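Side-chain contacts in tail fiber protein (Acinetobacter phage AM24, PDB 5W5P), which probably recognises and breaks down the capsular polysaccharide of its Acinetobacter baumannii host, as a trimeric tailspike built largely of beta structure: residues 127-132 against 152-157; 135-138 against 142-145; 489-494 against 523-528; 500-505 against 562-567; 508-513 against 550-555. All coordinates share one frame; numbering follows the deposited sequence.

Contact 1 of 5, residues 127-132 against 152-157; sequences KAVDVS and GLPTNS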
# COMPACT_ATOMS: atom_id res chain seq x y z
N LYS A 127 -2.40 -9.50 38.16
CA LYS A 127 -3.59 -10.17 38.68
C LYS A 127 -4.76 -10.03 37.71
O LYS A 127 -5.52 -10.98 37.50
CB LYS A 127 -3.96 -9.61 40.05
CG LYS A 127 -3.09 -10.10 41.19
CD LYS A 127 -3.54 -9.51 42.52
CE LYS A 127 -2.96 -10.27 43.71
NZ LYS A 127 -3.65 -9.89 44.98
N ALA A 128 -4.92 -8.86 37.10
CA ALA A 128 -5.97 -8.68 36.11
C ALA A 128 -5.72 -9.53 34.86
O ALA A 128 -6.68 -10.00 34.24
CB ALA A 128 -6.10 -7.20 35.74
N VAL A 129 -4.45 -9.72 34.48
CA VAL A 129 -4.14 -10.59 33.34
C VAL A 129 -4.57 -12.02 33.63
O VAL A 129 -5.17 -12.69 32.77
CB VAL A 129 -2.63 -10.52 33.02
CG1 VAL A 129 -2.23 -11.63 32.05
CG2 VAL A 129 -2.24 -9.17 32.46
N ASP A 130 -4.30 -12.51 34.84
CA ASP A 130 -4.52 -13.92 35.14
C ASP A 130 -6.00 -14.29 35.12
O ASP A 130 -6.36 -15.38 34.67
CB ASP A 130 -3.88 -14.26 36.49
CG ASP A 130 -2.40 -13.95 36.52
OD1 ASP A 130 -1.75 -14.03 35.46
OD2 ASP A 130 -1.88 -13.62 37.61
N VAL A 131 -6.87 -13.40 35.60
CA VAL A 131 -8.30 -13.72 35.65
C VAL A 131 -9.04 -13.38 34.36
O VAL A 131 -10.20 -13.77 34.20
CB VAL A 131 -8.99 -13.00 36.83
CG1 VAL A 131 -8.29 -13.35 38.13
CG2 VAL A 131 -9.01 -11.50 36.61
N SER A 132 -8.40 -12.68 33.42
CA SER A 132 -9.07 -12.25 32.19
C SER A 132 -8.57 -12.98 30.95
O SER A 132 -9.01 -12.65 29.84
CB SER A 132 -8.89 -10.74 32.01
OG SER A 132 -7.53 -10.42 31.79
N GLY A 152 3.65 -10.69 32.55
CA GLY A 152 3.67 -11.77 31.60
C GLY A 152 2.26 -12.17 31.19
O GLY A 152 1.39 -12.37 32.04
N LEU A 153 2.05 -12.27 29.85
CA LEU A 153 0.83 -12.72 29.21
C LEU A 153 0.80 -14.25 29.11
O LEU A 153 1.85 -14.88 28.94
CB LEU A 153 0.70 -12.11 27.82
CG LEU A 153 0.37 -10.62 27.77
CD1 LEU A 153 0.38 -10.14 26.34
CD2 LEU A 153 -0.96 -10.34 28.42
N PRO A 154 -0.38 -14.85 29.23
CA PRO A 154 -0.47 -16.32 29.20
C PRO A 154 0.01 -16.90 27.88
O PRO A 154 0.04 -16.23 26.84
CB PRO A 154 -1.97 -16.59 29.41
CG PRO A 154 -2.64 -15.32 28.99
CD PRO A 154 -1.70 -14.22 29.38
N THR A 155 0.37 -18.18 27.93
CA THR A 155 1.00 -18.83 26.78
C THR A 155 -0.04 -19.19 25.72
O THR A 155 -1.01 -19.89 26.00
CB THR A 155 1.75 -20.08 27.24
OG1 THR A 155 2.75 -19.70 28.19
CG2 THR A 155 2.43 -20.75 26.05
N ASN A 156 0.19 -18.71 24.51
CA ASN A 156 -0.69 -18.98 23.38
C ASN A 156 0.19 -19.06 22.14
O ASN A 156 0.83 -18.07 21.77
CB ASN A 156 -1.76 -17.90 23.23
CG ASN A 156 -2.77 -18.20 22.16
OD1 ASN A 156 -3.59 -19.11 22.30
ND2 ASN A 156 -2.77 -17.41 21.10
N SER A 157 0.25 -20.24 21.53
CA SER A 157 1.11 -20.45 20.37
C SER A 157 0.56 -19.68 19.17
O SER A 157 -0.51 -19.07 19.22
CB SER A 157 1.22 -21.94 20.07
OG SER A 157 0.05 -22.39 19.43
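V129 lays one methyl, CG1, over the start of the segment 152-157. It meets three residues in a row. CG1 lies 3.7 Å from the backbone O of G152. It lies 3.8 Å from CD of the P154 ring. The CD2 methyl of L153 is a little farther from it, at 4.1 Å. The torsion chi1 of V129 (168°) sets CG1 opposite the backbone N and turns it toward the second segment. CG2 of V129 turns to V136 on strand 135-140 instead. V129 and P154 lie at a slant to each other and touch through CG1 and CD. L153 starts off away from the helix, and its CD2 branch comes back to V129.

Helix 122-132 precedes the first long strand of the parallel coils. It lies against their N-terminal end, consistent with the helix that often caps the N-terminal end of a parallel beta-helix. L153 and P154 also pack on M164 of strand 164-169. Polar groups are handled around the edge. Q126 NE2 bonds to the O of G152. OG of S132 donates to the O of A128 at 2.6 Å and accepts from the N of R135.

The chemistry is therefore almost wholly van der Waals. One valine methyl is shared by a carbonyl, a leucine and a proline. With no directional bond between the segments, the contact rests on close packing of this methyl.

Contact 2 of 5, residues 135-138 against 142-145; sequences RVWF and DRSF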
# COMPACT_ATOMS: atom_id res chain seq x y z
N ARG A 135 -6.74 -10.01 29.02
CA ARG A 135 -7.57 -8.95 28.44
C ARG A 135 -7.74 -7.87 29.51
O ARG A 135 -8.66 -7.93 30.33
CB ARG A 135 -8.90 -9.50 27.94
CG ARG A 135 -8.72 -10.53 26.83
CD ARG A 135 -10.01 -10.83 26.10
NE ARG A 135 -10.54 -9.68 25.37
CZ ARG A 135 -10.12 -9.31 24.16
NH1 ARG A 135 -9.16 -9.98 23.56
NH2 ARG A 135 -10.66 -8.26 23.57
N VAL A 136 -6.85 -6.89 29.49
CA VAL A 136 -6.75 -5.89 30.55
C VAL A 136 -7.13 -4.53 30.00
O VAL A 136 -6.83 -4.20 28.85
CB VAL A 136 -5.32 -5.89 31.14
CG1 VAL A 136 -5.23 -4.98 32.35
CG2 VAL A 136 -4.95 -7.30 31.52
N TRP A 137 -7.82 -3.74 30.83
CA TRP A 137 -8.35 -2.43 30.45
C TRP A 137 -8.07 -1.46 31.59
O TRP A 137 -8.40 -1.74 32.74
CB TRP A 137 -9.85 -2.54 30.15
CG TRP A 137 -10.63 -1.25 29.97
CD1 TRP A 137 -10.83 -0.56 28.81
CD2 TRP A 137 -11.35 -0.53 30.99
NE1 TRP A 137 -11.61 0.54 29.04
CE2 TRP A 137 -11.95 0.59 30.37
CE3 TRP A 137 -11.54 -0.73 32.36
CZ2 TRP A 137 -12.72 1.51 31.08
CZ3 TRP A 137 -12.31 0.19 33.06
CH2 TRP A 137 -12.89 1.29 32.42
N PHE A 138 -7.46 -0.31 31.26
CA PHE A 138 -6.89 0.56 32.27
C PHE A 138 -7.75 1.77 32.62
O PHE A 138 -7.38 2.53 33.52
CB PHE A 138 -5.51 1.04 31.82
CG PHE A 138 -4.43 -0.01 31.94
CD1 PHE A 138 -4.24 -0.96 30.94
CD2 PHE A 138 -3.61 -0.06 33.06
CE1 PHE A 138 -3.25 -1.92 31.06
CE2 PHE A 138 -2.62 -1.02 33.18
CZ PHE A 138 -2.44 -1.95 32.17
N ASP A 142 -8.50 10.04 33.67
CA ASP A 142 -8.26 10.46 35.04
C ASP A 142 -7.27 9.56 35.77
O ASP A 142 -6.82 9.93 36.85
CB ASP A 142 -9.58 10.52 35.80
CG ASP A 142 -10.16 11.92 35.85
OD1 ASP A 142 -9.56 12.79 36.52
OD2 ASP A 142 -11.21 12.16 35.21
N ARG A 143 -6.93 8.41 35.20
CA ARG A 143 -5.99 7.49 35.82
C ARG A 143 -4.63 7.59 35.15
O ARG A 143 -4.53 7.78 33.94
CB ARG A 143 -6.51 6.05 35.73
CG ARG A 143 -7.92 5.87 36.23
CD ARG A 143 -8.53 4.61 35.64
NE ARG A 143 -9.52 4.01 36.52
CZ ARG A 143 -9.85 2.72 36.51
NH1 ARG A 143 -9.25 1.90 35.66
NH2 ARG A 143 -10.77 2.27 37.34
N SER A 144 -3.58 7.45 35.96
CA SER A 144 -2.19 7.39 35.50
C SER A 144 -1.50 6.30 36.30
O SER A 144 -1.35 6.44 37.52
CB SER A 144 -1.47 8.73 35.67
OG SER A 144 -1.88 9.67 34.69
N PHE A 145 -1.10 5.22 35.64
CA PHE A 145 -0.47 4.09 36.31
C PHE A 145 1.04 4.12 36.09
O PHE A 145 1.55 4.77 35.18
CB PHE A 145 -1.06 2.77 35.81
CG PHE A 145 -2.55 2.66 35.99
CD1 PHE A 145 -3.08 2.10 37.14
CD2 PHE A 145 -3.41 3.11 35.00
CE1 PHE A 145 -4.46 2.00 37.31
CE2 PHE A 145 -4.78 3.01 35.16
CZ PHE A 145 -5.31 2.46 36.32
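The O of F138 is gripped by the second segment. NH1 of R143 donates to it at 2.9 Å, nearly straight at 165°. The oxygen lies in the guanidinium plane, but NH1 comes from above the F138 carbonyl plane and not along a lone pair. CE2 of F145 also touches this O, at 3.1 Å. The rings of F138 and F145 form a T-shaped pair. F138 turns its edge to one face of F145; its CD2 is 3.7 Å from F145 CD2, toward the rim of that ring. The centroids are 5.4 Å apart and the planes meet at 69°. NH1 of R143 passes obliquely by CZ3 of W137 at 4.4 Å.

The next shell surrounds these groups. R143 NH2 makes a salt bridge to D107 and a hydrogen bond to Q68. W137 stacks on H105, and its side chain is about 5 Å from a bound zinc ion. N103 of a second subunit packs on both W137 and R143.

Strand 135-140 pairs with 164-169, and strand 144-147 pairs with 172-175. The contact probably spans a corner in the first coil of the parallel beta-helix. F138 packs on V125 of helix 122-132, I166 of strand 164-169 and V173 of strand 172-175.

Contact 3 of 5, residues 489-494 against 523-528; sequences SRACTA and GSEGIG
R490 reaches toward S524 with its guanidinium, but a water stands between them. NH1 of R490 is 4.3 Å from the O of S524. NH1 donates to the water at 2.7 Å, and the water donates to S524 O at 2.8 Å. This water lies in the guanidinium plane, at its edge. The stretched side chain (chi3 179°) carries the group out to it. NH2 of R490 bonds to the O of L484, a partner outside the segments.

A491 uses its backbone. Its N donates to a second water at 2.9 Å, and this water lies 2.6 Å from OE1 of E525. CB of A491 sits 4.2 Å from the same OE1. OE1 also accepts from Q522 NE2, and this one oxygen thus meets both the water and the amide. The segments lie at one end of the C-terminal antiparallel sheet, where the loop after strand 509-523 passes the entry to strand 492-503. A third subunit packs against this region. Its F499 packs on A491, and its I552 O accepts from OG of S524.

At C492 the chain becomes strand and pairs with V521 of strand 509-523 through backbone hydrogen bonds.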
# COMPACT_ATOMS: atom_id res chain seq x y z
N SER A 489 4.65 18.65 -33.26
CA SER A 489 4.57 17.32 -32.67
C SER A 489 4.80 16.20 -33.66
O SER A 489 4.95 15.05 -33.24
CB SER A 489 3.21 17.11 -32.00
OG SER A 489 2.75 18.29 -31.38
N ARG A 490 4.84 16.49 -34.97
CA ARG A 490 4.78 15.43 -35.96
C ARG A 490 6.13 14.78 -36.21
O ARG A 490 6.24 13.55 -36.20
CB ARG A 490 4.20 15.97 -37.26
CG ARG A 490 2.85 16.64 -37.09
CD ARG A 490 2.02 16.58 -38.36
NE ARG A 490 0.71 17.20 -38.17
CZ ARG A 490 0.35 18.36 -38.72
NH1 ARG A 490 1.20 19.02 -39.50
NH2 ARG A 490 -0.86 18.85 -38.50
N ALA A 491 7.17 15.58 -36.44
CA ALA A 491 8.45 15.06 -36.89
C ALA A 491 9.07 14.12 -35.85
O ALA A 491 8.86 14.26 -34.64
CB ALA A 491 9.42 16.21 -37.19
N CYS A 492 9.84 13.16 -36.35
CA CYS A 492 10.55 12.21 -35.50
C CYS A 492 11.56 11.46 -36.35
O CYS A 492 11.55 11.55 -37.58
CB CYS A 492 9.59 11.23 -34.81
SG CYS A 492 8.60 10.23 -35.95
N THR A 493 12.44 10.73 -35.68
CA THR A 493 13.36 9.80 -36.31
C THR A 493 13.22 8.45 -35.63
O THR A 493 12.64 8.34 -34.54
CB THR A 493 14.81 10.29 -36.26
OG1 THR A 493 15.18 10.56 -34.90
CG2 THR A 493 14.95 11.56 -37.07
N ALA A 494 13.75 7.41 -36.28
CA ALA A 494 13.51 6.06 -35.81
C ALA A 494 14.49 5.10 -36.47
O ALA A 494 15.01 5.36 -37.56
CB ALA A 494 12.07 5.61 -36.08
N GLY A 523 7.36 17.07 -42.08
CA GLY A 523 6.40 17.73 -42.94
C GLY A 523 6.50 19.24 -42.82
O GLY A 523 7.58 19.80 -42.57
N SER A 524 5.36 19.90 -42.99
CA SER A 524 5.31 21.35 -42.85
C SER A 524 5.45 21.74 -41.38
O SER A 524 4.75 21.20 -40.52
CB SER A 524 3.99 21.88 -43.42
OG SER A 524 3.78 21.39 -44.74
N GLU A 525 6.35 22.67 -41.10
CA GLU A 525 6.61 23.13 -39.74
C GLU A 525 6.94 24.61 -39.78
O GLU A 525 7.89 25.02 -40.46
CB GLU A 525 7.76 22.34 -39.10
CG GLU A 525 7.96 22.61 -37.63
CD GLU A 525 8.53 21.41 -36.89
OE1 GLU A 525 8.84 20.40 -37.55
OE2 GLU A 525 8.67 21.48 -35.65
N GLY A 526 6.17 25.41 -39.04
CA GLY A 526 6.33 26.85 -39.06
C GLY A 526 5.68 27.55 -40.23
O GLY A 526 6.01 28.71 -40.51
N ILE A 527 4.75 26.88 -40.91
CA ILE A 527 4.18 27.37 -42.16
C ILE A 527 2.69 27.57 -41.98
O ILE A 527 1.98 26.65 -41.56
CB ILE A 527 4.46 26.39 -43.32
CG1 ILE A 527 5.96 26.32 -43.60
CG2 ILE A 527 3.70 26.80 -44.57
CD1 ILE A 527 6.33 25.26 -44.61
N GLY A 528 2.21 28.77 -42.30
CA GLY A 528 0.79 29.05 -42.26
C GLY A 528 0.11 28.76 -43.58
O GLY A 528 -0.42 27.67 -43.79
O HOH W 1 3.68 18.63 -40.43
O HOH W 2 7.16 18.44 -37.03

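Contact 4 of 5, residues 500-505 against 562-567; sequences MQMKTA and KHFTSP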
# COMPACT_ATOMS: atom_id res chain seq x y z
N MSE A 500 13.33 -10.85 -41.16
CA MSE A 500 12.59 -11.49 -42.23
C MSE A 500 12.79 -12.99 -42.22
O MSE A 500 13.93 -13.48 -42.24
CB MSE A 500 13.01 -10.93 -43.59
CG MSE A 500 12.89 -9.42 -43.73
SE MSE A 500 14.10 -8.70 -45.09
CE MSE A 500 15.74 -8.71 -44.05
N GLN A 501 11.69 -13.73 -42.19
CA GLN A 501 11.69 -15.18 -42.27
C GLN A 501 11.05 -15.57 -43.60
O GLN A 501 9.86 -15.34 -43.81
CB GLN A 501 10.95 -15.80 -41.09
CG GLN A 501 11.70 -15.64 -39.77
CD GLN A 501 10.90 -16.12 -38.57
OE1 GLN A 501 9.80 -15.64 -38.30
NE2 GLN A 501 11.46 -17.09 -37.84
N MSE A 502 11.85 -16.14 -44.50
CA MSE A 502 11.32 -16.60 -45.78
C MSE A 502 10.70 -17.98 -45.60
O MSE A 502 11.36 -18.92 -45.15
CB MSE A 502 12.41 -16.64 -46.86
CG MSE A 502 13.58 -15.70 -46.61
SE MSE A 502 13.09 -13.81 -46.46
CE MSE A 502 14.80 -13.15 -45.79
N LYS A 503 9.42 -18.09 -45.96
CA LYS A 503 8.65 -19.29 -45.70
C LYS A 503 7.97 -19.76 -46.97
O LYS A 503 7.73 -18.99 -47.90
CB LYS A 503 7.59 -19.05 -44.61
CG LYS A 503 8.15 -18.50 -43.31
CD LYS A 503 7.04 -18.30 -42.29
CE LYS A 503 7.56 -17.73 -40.99
NZ LYS A 503 6.48 -17.67 -39.98
N THR A 504 7.67 -21.06 -47.00
CA THR A 504 6.88 -21.66 -48.07
C THR A 504 5.41 -21.37 -47.82
O THR A 504 5.04 -20.61 -46.92
CB THR A 504 7.15 -23.16 -48.15
OG1 THR A 504 6.70 -23.78 -46.95
CG2 THR A 504 8.63 -23.43 -48.34
N ALA A 505 4.54 -21.98 -48.62
CA ALA A 505 3.10 -21.82 -48.40
C ALA A 505 2.67 -22.40 -47.06
O ALA A 505 1.79 -21.83 -46.40
CB ALA A 505 2.32 -22.47 -49.54
N LYS A 562 20.37 -18.56 -49.16
CA LYS A 562 20.67 -17.14 -49.28
C LYS A 562 19.72 -16.53 -50.31
O LYS A 562 19.89 -16.72 -51.52
CB LYS A 562 22.13 -16.94 -49.68
CG LYS A 562 22.52 -15.50 -49.95
CD LYS A 562 23.95 -15.40 -50.48
CE LYS A 562 24.33 -13.95 -50.72
NZ LYS A 562 25.74 -13.79 -51.17
N HIS A 563 18.71 -15.80 -49.84
CA HIS A 563 17.67 -15.29 -50.73
C HIS A 563 18.05 -13.97 -51.38
O HIS A 563 17.60 -13.68 -52.50
CB HIS A 563 16.35 -15.11 -49.96
CG HIS A 563 15.62 -16.39 -49.71
ND1 HIS A 563 16.09 -17.36 -48.84
CD2 HIS A 563 14.45 -16.87 -50.20
CE1 HIS A 563 15.24 -18.37 -48.82
NE2 HIS A 563 14.24 -18.10 -49.63
N PHE A 564 18.86 -13.15 -50.71
CA PHE A 564 19.22 -11.83 -51.20
C PHE A 564 20.67 -11.81 -51.67
O PHE A 564 21.55 -12.38 -51.02
CB PHE A 564 19.00 -10.77 -50.11
CG PHE A 564 17.55 -10.51 -49.80
CD1 PHE A 564 16.81 -9.64 -50.58
CD2 PHE A 564 16.93 -11.14 -48.72
CE1 PHE A 564 15.48 -9.39 -50.30
CE2 PHE A 564 15.60 -10.89 -48.43
CZ PHE A 564 14.87 -10.01 -49.22
N THR A 565 20.92 -11.15 -52.80
CA THR A 565 22.26 -10.97 -53.35
C THR A 565 22.54 -9.48 -53.43
O THR A 565 22.03 -8.79 -54.32
CB THR A 565 22.40 -11.65 -54.71
OG1 THR A 565 22.28 -13.07 -54.54
CG2 THR A 565 23.75 -11.34 -55.33
N SER A 566 23.34 -8.98 -52.48
CA SER A 566 23.70 -7.57 -52.32
C SER A 566 22.47 -6.67 -52.44
O SER A 566 22.32 -5.94 -53.43
CB SER A 566 24.76 -7.17 -53.35
OG SER A 566 24.23 -7.19 -54.65
N PRO A 567 21.57 -6.69 -51.46
CA PRO A 567 20.31 -5.96 -51.61
C PRO A 567 20.47 -4.45 -51.47
O PRO A 567 21.35 -3.95 -50.76
CB PRO A 567 19.45 -6.52 -50.47
CG PRO A 567 20.44 -6.92 -49.44
CD PRO A 567 21.66 -7.40 -50.18
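A Met-aromatic contact joins strand 492-503 to the loop 562-567 in the C-terminal domain. M500 and M502 are both selenomethionine in this structure, so selenium stands in for sulfur. SE of M500 lies obliquely to the ring of F564, 4.3 Å from its CE2. M502 makes the closer approach. Its CG sits 3.6 Å from the centroid of the H563 ring, 5° off the normal, a CH-pi contact over the middle of one face. CB of M502 is 3.6 Å from NE2 of H563. SE of M502 stands higher above the same face, 5.1 Å from the centroid. The chain bends at chi2 (-59°), which carries CE on to F564. CE lies at the edge of that ring, in its plane and 3.6 Å from CE2.

The H563 ring is held from both nitrogens. ND1 bonds to the O of F561 and NE2 to OG1 of T596. These two bonds should fix its rotation and keep the face turned to M502. The F564 ring has Y585 as an edge-to-face neighbour.

Around the selenomethionines lie V599 of strand 598-608 and A513 of strand 509-523, with F544 against M500. The loop thus closes over the sheet. The result is a Met-aromatic and CH-pi cluster that covers one face of the antiparallel sheet of strands 492-503, 509-523 and 598-608.

Contact 5 of 5, residues 508-513 against 550-555; sequences VVLGAA and GVIDTV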
# COMPACT_ATOMS: atom_id res chain seq x y z
N VAL A 508 7.15 -23.17 -43.80
CA VAL A 508 8.44 -23.80 -43.55
C VAL A 508 9.52 -22.76 -43.82
O VAL A 508 9.58 -22.20 -44.93
CB VAL A 508 8.63 -25.05 -44.42
CG1 VAL A 508 10.05 -25.59 -44.29
CG2 VAL A 508 7.61 -26.11 -44.05
N VAL A 509 10.35 -22.47 -42.83
CA VAL A 509 11.36 -21.42 -42.95
C VAL A 509 12.53 -21.95 -43.77
O VAL A 509 13.23 -22.88 -43.35
CB VAL A 509 11.81 -20.93 -41.57
CG1 VAL A 509 12.97 -19.95 -41.71
CG2 VAL A 509 10.65 -20.29 -40.82
N LEU A 510 12.75 -21.35 -44.94
CA LEU A 510 13.87 -21.69 -45.81
C LEU A 510 14.98 -20.66 -45.80
O LEU A 510 16.05 -20.91 -46.38
CB LEU A 510 13.38 -21.88 -47.26
CG LEU A 510 12.46 -23.06 -47.53
CD1 LEU A 510 12.25 -23.24 -49.02
CD2 LEU A 510 13.01 -24.33 -46.91
N GLY A 511 14.77 -19.51 -45.16
CA GLY A 511 15.79 -18.48 -45.08
C GLY A 511 15.47 -17.49 -43.99
O GLY A 511 14.34 -17.44 -43.48
N ALA A 512 16.47 -16.69 -43.63
CA ALA A 512 16.30 -15.71 -42.57
C ALA A 512 17.33 -14.61 -42.75
O ALA A 512 18.48 -14.87 -43.09
CB ALA A 512 16.43 -16.35 -41.18
N ALA A 513 16.89 -13.37 -42.51
CA ALA A 513 17.75 -12.21 -42.64
C ALA A 513 17.22 -11.11 -41.73
O ALA A 513 16.13 -11.22 -41.16
CB ALA A 513 17.82 -11.72 -44.09
N GLY A 550 23.25 -23.74 -43.13
CA GLY A 550 22.76 -24.29 -41.88
C GLY A 550 21.74 -25.38 -42.11
O GLY A 550 20.65 -25.11 -42.63
N VAL A 551 22.07 -26.61 -41.73
CA VAL A 551 21.19 -27.75 -41.96
C VAL A 551 19.92 -27.59 -41.14
O VAL A 551 19.97 -27.42 -39.92
CB VAL A 551 21.89 -29.07 -41.61
CG1 VAL A 551 21.02 -30.26 -42.00
CG2 VAL A 551 23.24 -29.15 -42.30
N ILE A 552 18.77 -27.64 -41.81
CA ILE A 552 17.47 -27.62 -41.14
C ILE A 552 16.71 -28.93 -41.28
O ILE A 552 15.70 -29.11 -40.59
CB ILE A 552 16.60 -26.45 -41.64
CG1 ILE A 552 16.38 -26.55 -43.15
CG2 ILE A 552 17.23 -25.12 -41.27
CD1 ILE A 552 15.59 -25.41 -43.73
N ASP A 553 17.16 -29.84 -42.15
CA ASP A 553 16.51 -31.13 -42.37
C ASP A 553 17.61 -32.15 -42.67
O ASP A 553 18.01 -32.32 -43.82
CB ASP A 553 15.49 -31.05 -43.50
CG ASP A 553 14.78 -32.38 -43.76
OD1 ASP A 553 15.00 -33.35 -43.01
OD2 ASP A 553 14.00 -32.44 -44.72
N THR A 554 18.08 -32.82 -41.62
CA THR A 554 19.18 -33.77 -41.74
C THR A 554 18.79 -35.04 -42.49
O THR A 554 19.69 -35.81 -42.86
CB THR A 554 19.70 -34.14 -40.36
OG1 THR A 554 18.70 -34.90 -39.66
CG2 THR A 554 20.01 -32.88 -39.56
N VAL A 555 17.50 -35.28 -42.72
CA VAL A 555 17.08 -36.47 -43.45
C VAL A 555 17.13 -36.22 -44.95
O VAL A 555 17.68 -37.03 -45.71
CB VAL A 555 15.68 -36.91 -42.99
CG1 VAL A 555 15.05 -37.85 -44.01
CG2 VAL A 555 15.75 -37.57 -41.61
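V509 offers the flat group that I552 meets, its peptide carbonyl. CD1 of I552 lies 3.5 Å from the O of V509. The same methyl reaches CD2 of L510 at 4.2 Å. The second flat group is the D553 carboxylate, which serves its own segment. N of V555 donates to OD1 at 3.2 Å with an angle of 144°, from above the carboxylate plane (46° out of it). This is an Asx turn. OD2 has a weak bond to OH of Y593.

I552 does the reaching. With chi1 at 58°, CG1 sits between the backbone N and the carbonyl carbon, a crowded position. The side chain then extends, and CD1 lies at the far end against V509 and L510 at the start of strand 509-523. The side chain of L510 sets off away from the 550-555 segment, and its CD2 branch comes back toward I552. The contact is small and apolar apart from the one carbonyl oxygen.

Other residues surround it. V558 and L560 pack on I552, and A588 and T504 on L510. A second subunit lies close by: OH of its Y536 bonds to the O of V551, and its Q522 packs on V509.

Both segments are bent where they meet. The chain turns a corner at I552. The Asx turn at D553 leads out of the short antiparallel arm 551-553, which pairs with 558-559. L510 and G511 together face M502, a classic beta bulge. I552 and D553 face V558 in the same way, a second classic beta bulge.

Overall arrangement
The five contacts fall into two groups on opposite sides of the chain's centre. Contacts 1 and 2 share the start of the parallel beta-helix, and they touch where V129 meets V136. Contacts 3, 4 and 5 belong to the C-terminal antiparallel domain; contacts 4 and 5 are joined by backbone pairing of neighbouring strands, with M502 O 2.8 Å from L510 N. Contact 3 uses the other end of the same strands. All five are buried, but their chemistry differs. Contacts 1 and 5 are aliphatic, contact 4 is aromatic and selenium-rich, and contact 2 adds a hydrogen bond from an arginine to a backbone carbonyl. Contact 3 relies on bridging water. Contacts 2 to 5 all touch another subunit.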